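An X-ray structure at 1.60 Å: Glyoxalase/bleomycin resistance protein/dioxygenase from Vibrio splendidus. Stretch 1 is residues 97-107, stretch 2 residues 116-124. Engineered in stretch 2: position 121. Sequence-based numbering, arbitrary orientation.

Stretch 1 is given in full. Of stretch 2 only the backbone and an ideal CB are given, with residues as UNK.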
ATOM      1  N   ASP B  97       0.543  10.219  20.718  1.00 17.33           N
ATOM      2  CA  ASP B  97       1.090  11.245  19.840  1.00 17.65           C
ATOM      3  C   ASP B  97       1.199  10.783  18.386  1.00 17.17           C
ATOM      4  O   ASP B  97       1.491  11.586  17.495  1.00 16.97           O
ATOM      5  CB  ASP B  97       2.455  11.708  20.352  1.00 21.01           C
ATOM      6  CG  ASP B  97       2.357  12.447  21.675  1.00 24.17           C
ATOM      7  OD1 ASP B  97       1.264  12.968  21.985  1.00 26.78           O
ATOM      8  OD2 ASP B  97       3.366  12.525  22.405  1.00 27.41           O
ATOM      9  N   SER B  98       0.950   9.496  18.151  1.00 15.17           N
ATOM     10  CA  SER B  98       1.012   8.942  16.800  1.00 16.38           C
ATOM     11  C   SER B  98      -0.346   8.972  16.112  1.00 15.78           C
ATOM     12  O   SER B  98      -0.455   8.684  14.922  1.00 13.74           O
ATOM     13  CB  SER B  98       1.525   7.500  16.832  1.00 16.92           C
ATOM     14  OG  SER B  98       2.921   7.452  17.083  1.00 18.96           O
ATOM     15  N   ILE B  99      -1.386   9.317  16.863  1.00 14.60           N
ATOM     16  CA  ILE B  99      -2.721   9.379  16.295  1.00 14.37           C
ATOM     17  C   ILE B  99      -2.859  10.614  15.416  1.00 14.56           C
ATOM     18  O   ILE B  99      -2.621  11.734  15.858  1.00 14.85           O
ATOM     19  CB  ILE B  99      -3.791   9.373  17.404  1.00 14.17           C
ATOM     20  CG1 ILE B  99      -3.681   8.068  18.196  1.00 14.11           C
ATOM     21  CG2 ILE B  99      -5.180   9.494  16.791  1.00 13.53           C
ATOM     22  CD1 ILE B  99      -4.623   7.962  19.374  1.00 14.63           C
ATOM     23  N   TYR B 100      -3.240  10.378  14.163  1.00 14.25           N
ATOM     24  CA  TYR B 100      -3.393  11.412  13.148  1.00 15.08           C
ATOM     25  C   TYR B 100      -4.855  11.829  13.022  1.00 14.85           C
ATOM     26  O   TYR B 100      -5.169  12.991  12.769  1.00 15.59           O
ATOM     27  CB  TYR B 100      -2.876  10.853  11.823  1.00 17.62           C
ATOM     28  CG  TYR B 100      -2.959  11.779  10.642  1.00 21.47           C
ATOM     29  CD1 TYR B 100      -1.916  12.650  10.333  1.00 22.82           C
ATOM     30  CD2 TYR B 100      -4.064  11.743   9.792  1.00 22.83           C
ATOM     31  CE1 TYR B 100      -1.971  13.460   9.190  1.00 25.05           C
ATOM     32  CE2 TYR B 100      -4.130  12.542   8.657  1.00 25.12           C
ATOM     33  CZ  TYR B 100      -3.080  13.398   8.359  1.00 25.64           C
ATOM     34  OH  TYR B 100      -3.154  14.173   7.224  1.00 27.46           O
ATOM     35  N   LEU B 101      -5.745  10.857  13.171  1.00 12.77           N
ATOM     36  CA  LEU B 101      -7.182  11.105  13.111  1.00 13.34           C
ATOM     37  C   LEU B 101      -7.795  10.225  14.195  1.00 12.40           C
ATOM     38  O   LEU B 101      -7.552   9.020  14.223  1.00 10.86           O
ATOM     39  CB  LEU B 101      -7.750  10.711  11.745  1.00 15.37           C
ATOM     40  CG  LEU B 101      -9.253  10.965  11.578  1.00 17.65           C
ATOM     41  CD1 LEU B 101      -9.508  12.428  11.368  1.00 17.62           C
ATOM     42  CD2 LEU B 101      -9.774  10.195  10.383  1.00 18.02           C
ATOM     43  N   ALA B 102      -8.574  10.828  15.092  1.00 11.98           N
ATOM     44  CA  ALA B 102      -9.196  10.087  16.185  1.00 11.78           C
ATOM     45  C   ALA B 102     -10.303   9.161  15.695  1.00 11.83           C
ATOM     46  O   ALA B 102     -10.910   9.396  14.644  1.00 12.72           O
ATOM     47  CB  ALA B 102      -9.752  11.049  17.222  1.00 11.52           C
ATOM     48  N   LEU B 103     -10.559   8.111  16.470  1.00 11.55           N
ATOM     49  CA  LEU B 103     -11.586   7.129  16.132  1.00 10.66           C
ATOM     50  C   LEU B 103     -12.919   7.806  15.864  1.00 11.19           C
ATOM     51  O   LEU B 103     -13.362   8.673  16.623  1.00 10.40           O
ATOM     52  CB  LEU B 103     -11.753   6.119  17.266  1.00 11.27           C
ATOM     53  CG  LEU B 103     -12.637   4.909  16.968  1.00  9.49           C
ATOM     54  CD1 LEU B 103     -11.986   4.055  15.893  1.00 11.42           C
ATOM     55  CD2 LEU B 103     -12.824   4.104  18.250  1.00 11.79           C
ATOM     56  N   GLU B 104     -13.563   7.376  14.788  1.00 10.24           N
ATOM     57  CA  GLU B 104     -14.833   7.944  14.384  1.00 11.48           C
ATOM     58  C   GLU B 104     -15.656   6.915  13.619  1.00 11.53           C
ATOM     59  O   GLU B 104     -15.114   6.011  12.990  1.00 10.21           O
ATOM     60  CB  GLU B 104     -14.582   9.142  13.469  1.00 14.22           C
ATOM     61  CG  GLU B 104     -13.871   8.742  12.179  1.00 15.89           C
ATOM     62  CD  GLU B 104     -13.829   9.846  11.142  1.00 19.49           C
ATOM     63  OE1 GLU B 104     -14.784  10.646  11.082  1.00 19.22           O
ATOM     64  OE2 GLU B 104     -12.849   9.900  10.365  1.00 21.06           O
ATOM     65  N   SER B 105     -16.972   7.071  13.674  1.00 11.36           N
ATOM     66  CA  SER B 105     -17.880   6.197  12.947  1.00 11.92           C
ATOM     67  C   SER B 105     -18.373   7.007  11.755  1.00 12.37           C
ATOM     68  O   SER B 105     -19.110   7.971  11.933  1.00 14.26           O
ATOM     69  CB  SER B 105     -19.083   5.811  13.812  1.00 12.23           C
ATOM     70  OG  SER B 105     -18.692   5.075  14.959  1.00 14.71           O
ATOM     71  N   LYS B 106     -17.965   6.625  10.549  1.00 11.54           N
ATOM     72  CA  LYS B 106     -18.392   7.325   9.341  1.00 13.48           C
ATOM     73  C   LYS B 106     -19.499   6.527   8.661  1.00 13.53           C
ATOM     74  O   LYS B 106     -19.364   5.320   8.456  1.00 12.56           O
ATOM     75  CB  LYS B 106     -17.222   7.496   8.365  1.00 15.57           C
ATOM     76  CG  LYS B 106     -16.179   8.508   8.789  1.00 20.95           C
ATOM     77  CD  LYS B 106     -15.140   8.705   7.693  1.00 22.24           C
ATOM     78  CE  LYS B 106     -15.748   9.366   6.463  1.00 24.49           C
ATOM     79  NZ  LYS B 106     -14.782   9.404   5.317  1.00 26.58           N
ATOM     80  N   SER B 107     -20.579   7.208   8.287  1.00 12.54           N
ATOM     81  CA  SER B 107     -21.709   6.543   7.646  1.00 13.92           C
ATOM     82  C   SER B 107     -22.185   7.196   6.340  1.00 15.87           C
ATOM     83  O   SER B 107     -21.994   8.401   6.131  1.00 14.33           O
ATOM     84  CB  SER B 107     -22.886   6.490   8.627  1.00 14.06           C
ATOM     85  OG  SER B 107     -22.513   5.886   9.855  1.00 13.44           O
ATOM     86  N   UNK B 116     -22.140   1.936   8.020  1.00 17.61           N
ATOM     87  CA  UNK B 116     -21.141   2.589   8.856  1.00 15.17           C
ATOM     88  C   UNK B 116     -19.793   1.881   8.873  1.00 15.16           C
ATOM     89  O   UNK B 116     -19.714   0.654   8.793  1.00 13.57           O
ATOM     90  CB  UNK B 116     -21.669   2.699  10.288  1.00 15.17           C
ATOM     91  N   UNK B 117     -18.736   2.676   8.981  1.00 13.31           N
ATOM     92  CA  UNK B 117     -17.379   2.161   9.042  1.00 14.33           C
ATOM     93  C   UNK B 117     -16.589   2.977  10.058  1.00 13.70           C
ATOM     94  O   UNK B 117     -16.500   4.204   9.954  1.00 14.06           O
ATOM     95  CB  UNK B 117     -16.712   2.202   7.666  1.00 14.33           C
ATOM     96  N   UNK B 118     -16.046   2.302  11.063  1.00 11.41           N
ATOM     97  CA  UNK B 118     -15.254   2.987  12.070  1.00 10.67           C
ATOM     98  C   UNK B 118     -13.829   3.056  11.545  1.00  9.91           C
ATOM     99  O   UNK B 118     -13.364   2.121  10.897  1.00 10.19           O
ATOM    100  CB  UNK B 118     -15.323   2.280  13.425  1.00 10.67           C
ATOM    101  N   UNK B 119     -13.145   4.165  11.805  1.00  9.56           N
ATOM    102  CA  UNK B 119     -11.765   4.317  11.364  1.00 10.27           C
ATOM    103  C   UNK B 119     -11.013   5.349  12.168  1.00  9.22           C
ATOM    104  O   UNK B 119     -11.603   6.237  12.784  1.00  8.88           O
ATOM    105  CB  UNK B 119     -11.723   4.694   9.882  1.00 10.27           C
ATOM    106  N   UNK B 120      -9.695   5.210  12.149  1.00  8.34           N
ATOM    107  CA  UNK B 120      -8.806   6.159  12.786  1.00  8.01           C
ATOM    108  C   UNK B 120      -7.512   6.086  11.992  1.00  8.36           C
ATOM    109  O   UNK B 120      -7.276   5.117  11.275  1.00  7.50           O
ATOM    110  CB  UNK B 120      -8.597   5.858  14.271  1.00  8.01           C
ATOM    111  N   UNK B 121      -6.703   7.130  12.071  1.00  7.82           N
ATOM    112  CA  UNK B 121      -5.449   7.128  11.337  1.00  9.71           C
ATOM    113  C   UNK B 121      -4.270   7.277  12.264  1.00 10.51           C
ATOM    114  O   UNK B 121      -4.337   7.984  13.266  1.00  9.54           O
ATOM    115  CB  UNK B 121      -5.437   8.246  10.292  1.00  9.71           C
ATOM    116  N   UNK B 122      -3.182   6.605  11.918  1.00  8.73           N
ATOM    117  CA  UNK B 122      -1.975   6.677  12.722  1.00  9.54           C
ATOM    118  C   UNK B 122      -0.769   6.830  11.822  1.00  9.20           C
ATOM    119  O   UNK B 122      -0.766   6.367  10.688  1.00  9.23           O
ATOM    120  CB  UNK B 122      -1.832   5.438  13.608  1.00  9.54           C
ATOM    121  N   UNK B 123       0.249   7.505  12.331  1.00  9.20           N
ATOM    122  CA  UNK B 123       1.475   7.688  11.582  1.00  9.17           C
ATOM    123  C   UNK B 123       2.536   6.861  12.278  1.00  8.57           C
ATOM    124  O   UNK B 123       2.707   6.961  13.492  1.00  9.02           O
ATOM    125  CB  UNK B 123       1.874   9.162  11.487  1.00  9.17           C
ATOM    126  N   UNK B 124       3.236   6.037  11.509  1.00  7.47           N
ATOM    127  CA  UNK B 124       4.290   5.202  12.060  1.00  8.30           C
ATOM    128  C   UNK B 124       5.524   6.086  12.248  1.00  8.50           C
ATOM    129  O   UNK B 124       5.578   7.203  11.732  1.00  8.29           O
ATOM    130  CB  UNK B 124       4.588   4.005  11.155  1.00  8.30           C
TER

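The two strands run antiparallel and backbone hydrogen bonds join them; the register shifts by one between Ile 99 and Leu 101 and again between Leu 101 and Glu 104.

Position 116 pairs with Ser 107, and its CB lies 3.3 Å from Ser 107 OG. A small side chain that can donate or accept a hydrogen bond would suit, such as Ser, Thr or Asn. The deposited residue is Thr 116. Its OG1 hydrogen-bonds Ser 107 OG at 2.7 Å, and its CG2 lies 3.9 Å from Ser 105 CB.

Position 117 pairs with Lys 106 through two backbone hydrogen bonds. Its CB shares a face with the Lys 106 side chain, but no partner fixes the choice; many polar residues would do. It is Gln 117, extended, and its NE2 donates to OE1 of the residue at 119 at 3.3 Å.

Position 118 pairs with Ser 105, on the face of that side chain. Its CB is 4.5 Å from Leu 103 CD1. A long chain with an aliphatic stem, or Thr, would fit. Lys 118 is found. Its CG passes 3.6 Å from Ser 105 OG, and its end leads away to a partner elsewhere in the structure.

Position 119 pairs with Glu 104. The side chains of Leu 101, Glu 104 and Lys 106 lie on its face, offering an acid, an amine and aliphatic carbon. A long polar residue suits, as might Met. Gln 119 has chi1 in p. OE1 lies 3.7 Å from Lys 106 CD, and NE2 lies 4.2 Å from Leu 101 CD2; these are packing contacts. NE2 is also 3.8 Å from Glu 104 OE2, which is not a hydrogen bond.

Position 120 points sideways, with CB 3.3 Å from Leu 101 O. Leu 103 offers an apolar surface, so Leu, Val or an aromatic would serve. In Phe 120, CD2 reaches Leu 103 CD1 at 4.1 Å, while the end of the ring leads away.

Position 121 shares a face with Leu 101, and its CB is 3.8 Å from Tyr 100 CD2. Ile, Leu or Met would pack well. The engineered residue is Met 121, as selenomethionine. CE touches Tyr 100 CE2 at 3.6 Å, and SE lies 4.7 Å from the ring centroid, oblique to it.

Position 122 pairs with Ile 99, its CB 3.8 Å from Ser 98 O. The extended backbone (phi/psi -136/150) and the room left beside Ser 98 and Ile 99 would suit Val, Ile or Thr. Val 122 places CG2 3.7 Å from Ser 98 CB.

Position 123 donates its N to Ser 98 O at 2.9 Å. CB points sideways, leaving the choice wide. Gln 123 is deposited; its NE2 is hydrogen-bonded elsewhere in the structure, and a water donates to Gln 123 O at 2.8 Å and hydrogen-bonds Ser 98 OG at 2.7 Å.

Position 124 points away from stretch 1, which sets no preference. Thr 124 is deposited.

Stretch 2 116-124: TQKQFMVQT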
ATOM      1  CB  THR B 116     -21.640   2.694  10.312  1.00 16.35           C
ATOM      2  OG1 THR B 116     -22.931   3.312  10.328  1.00 16.67           O
ATOM      3  CG2 THR B 116     -20.681   3.522  11.148  1.00 16.04           C
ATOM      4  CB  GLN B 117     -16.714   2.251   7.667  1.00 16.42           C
ATOM      5  CG  GLN B 117     -15.268   1.790   7.658  1.00 21.18           C
ATOM      6  CD  GLN B 117     -14.637   1.879   6.286  1.00 22.81           C
ATOM      7  OE1 GLN B 117     -14.822   1.000   5.444  1.00 25.70           O
ATOM      8  NE2 GLN B 117     -13.889   2.951   6.049  1.00 25.42           N
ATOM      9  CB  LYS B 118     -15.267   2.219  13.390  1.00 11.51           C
ATOM     10  CG  LYS B 118     -16.586   2.255  14.137  1.00 14.01           C
ATOM     11  CD  LYS B 118     -16.468   1.496  15.449  1.00 15.04           C
ATOM     12  CE  LYS B 118     -17.747   1.582  16.243  1.00 16.79           C
ATOM     13  NZ  LYS B 118     -17.606   0.921  17.568  1.00 15.31           N
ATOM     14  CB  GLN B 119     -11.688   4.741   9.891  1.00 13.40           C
ATOM     15  CG  GLN B 119     -12.225   6.145   9.600  1.00 16.43           C
ATOM     16  CD  GLN B 119     -12.238   6.483   8.102  1.00 18.60           C
ATOM     17  OE1 GLN B 119     -12.919   5.831   7.307  1.00 22.26           O
ATOM     18  NE2 GLN B 119     -11.478   7.501   7.720  1.00 22.77           N
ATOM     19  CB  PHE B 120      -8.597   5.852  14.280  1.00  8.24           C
ATOM     20  CG  PHE B 120      -7.640   4.734  14.576  1.00  8.79           C
ATOM     21  CD1 PHE B 120      -6.284   4.993  14.759  1.00 10.85           C
ATOM     22  CD2 PHE B 120      -8.103   3.436  14.756  1.00  8.40           C
ATOM     23  CE1 PHE B 120      -5.401   3.972  15.122  1.00 11.56           C
ATOM     24  CE2 PHE B 120      -7.234   2.410  15.118  1.00 10.28           C
ATOM     25  CZ  PHE B 120      -5.880   2.680  15.303  1.00 10.49           C
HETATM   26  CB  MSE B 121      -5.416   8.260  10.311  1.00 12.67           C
HETATM   27  CG  MSE B 121      -6.334   8.053   9.121  1.00 15.31           C
HETATM   28 SE   MSE B 121      -6.286   9.545   7.916  1.00 23.41          SE
HETATM   29  CE  MSE B 121      -4.523   9.259   7.184  1.00 17.58           C
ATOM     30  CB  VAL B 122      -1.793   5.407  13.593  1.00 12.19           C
ATOM     31  CG1 VAL B 122      -1.530   4.198  12.721  1.00 12.82           C
ATOM     32  CG2 VAL B 122      -0.657   5.610  14.577  1.00 14.90           C
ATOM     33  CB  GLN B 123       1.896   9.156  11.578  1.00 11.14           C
ATOM     34  CG  GLN B 123       3.236   9.374  10.896  1.00 12.53           C
ATOM     35  CD  GLN B 123       3.645  10.820  10.877  1.00 16.21           C
ATOM     36  OE1 GLN B 123       3.741  11.457  11.922  1.00 18.89           O
ATOM     37  NE2 GLN B 123       3.885  11.353   9.689  1.00 18.04           N
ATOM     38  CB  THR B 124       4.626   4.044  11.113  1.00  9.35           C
ATOM     39  OG1 THR B 124       5.346   4.540   9.978  1.00 11.14           O
ATOM     40  CG2 THR B 124       3.341   3.368  10.639  1.00 10.80           C
TER
HETATM   41  O   HOH W   1       4.934   7.222  15.229  1.00 18.13           O
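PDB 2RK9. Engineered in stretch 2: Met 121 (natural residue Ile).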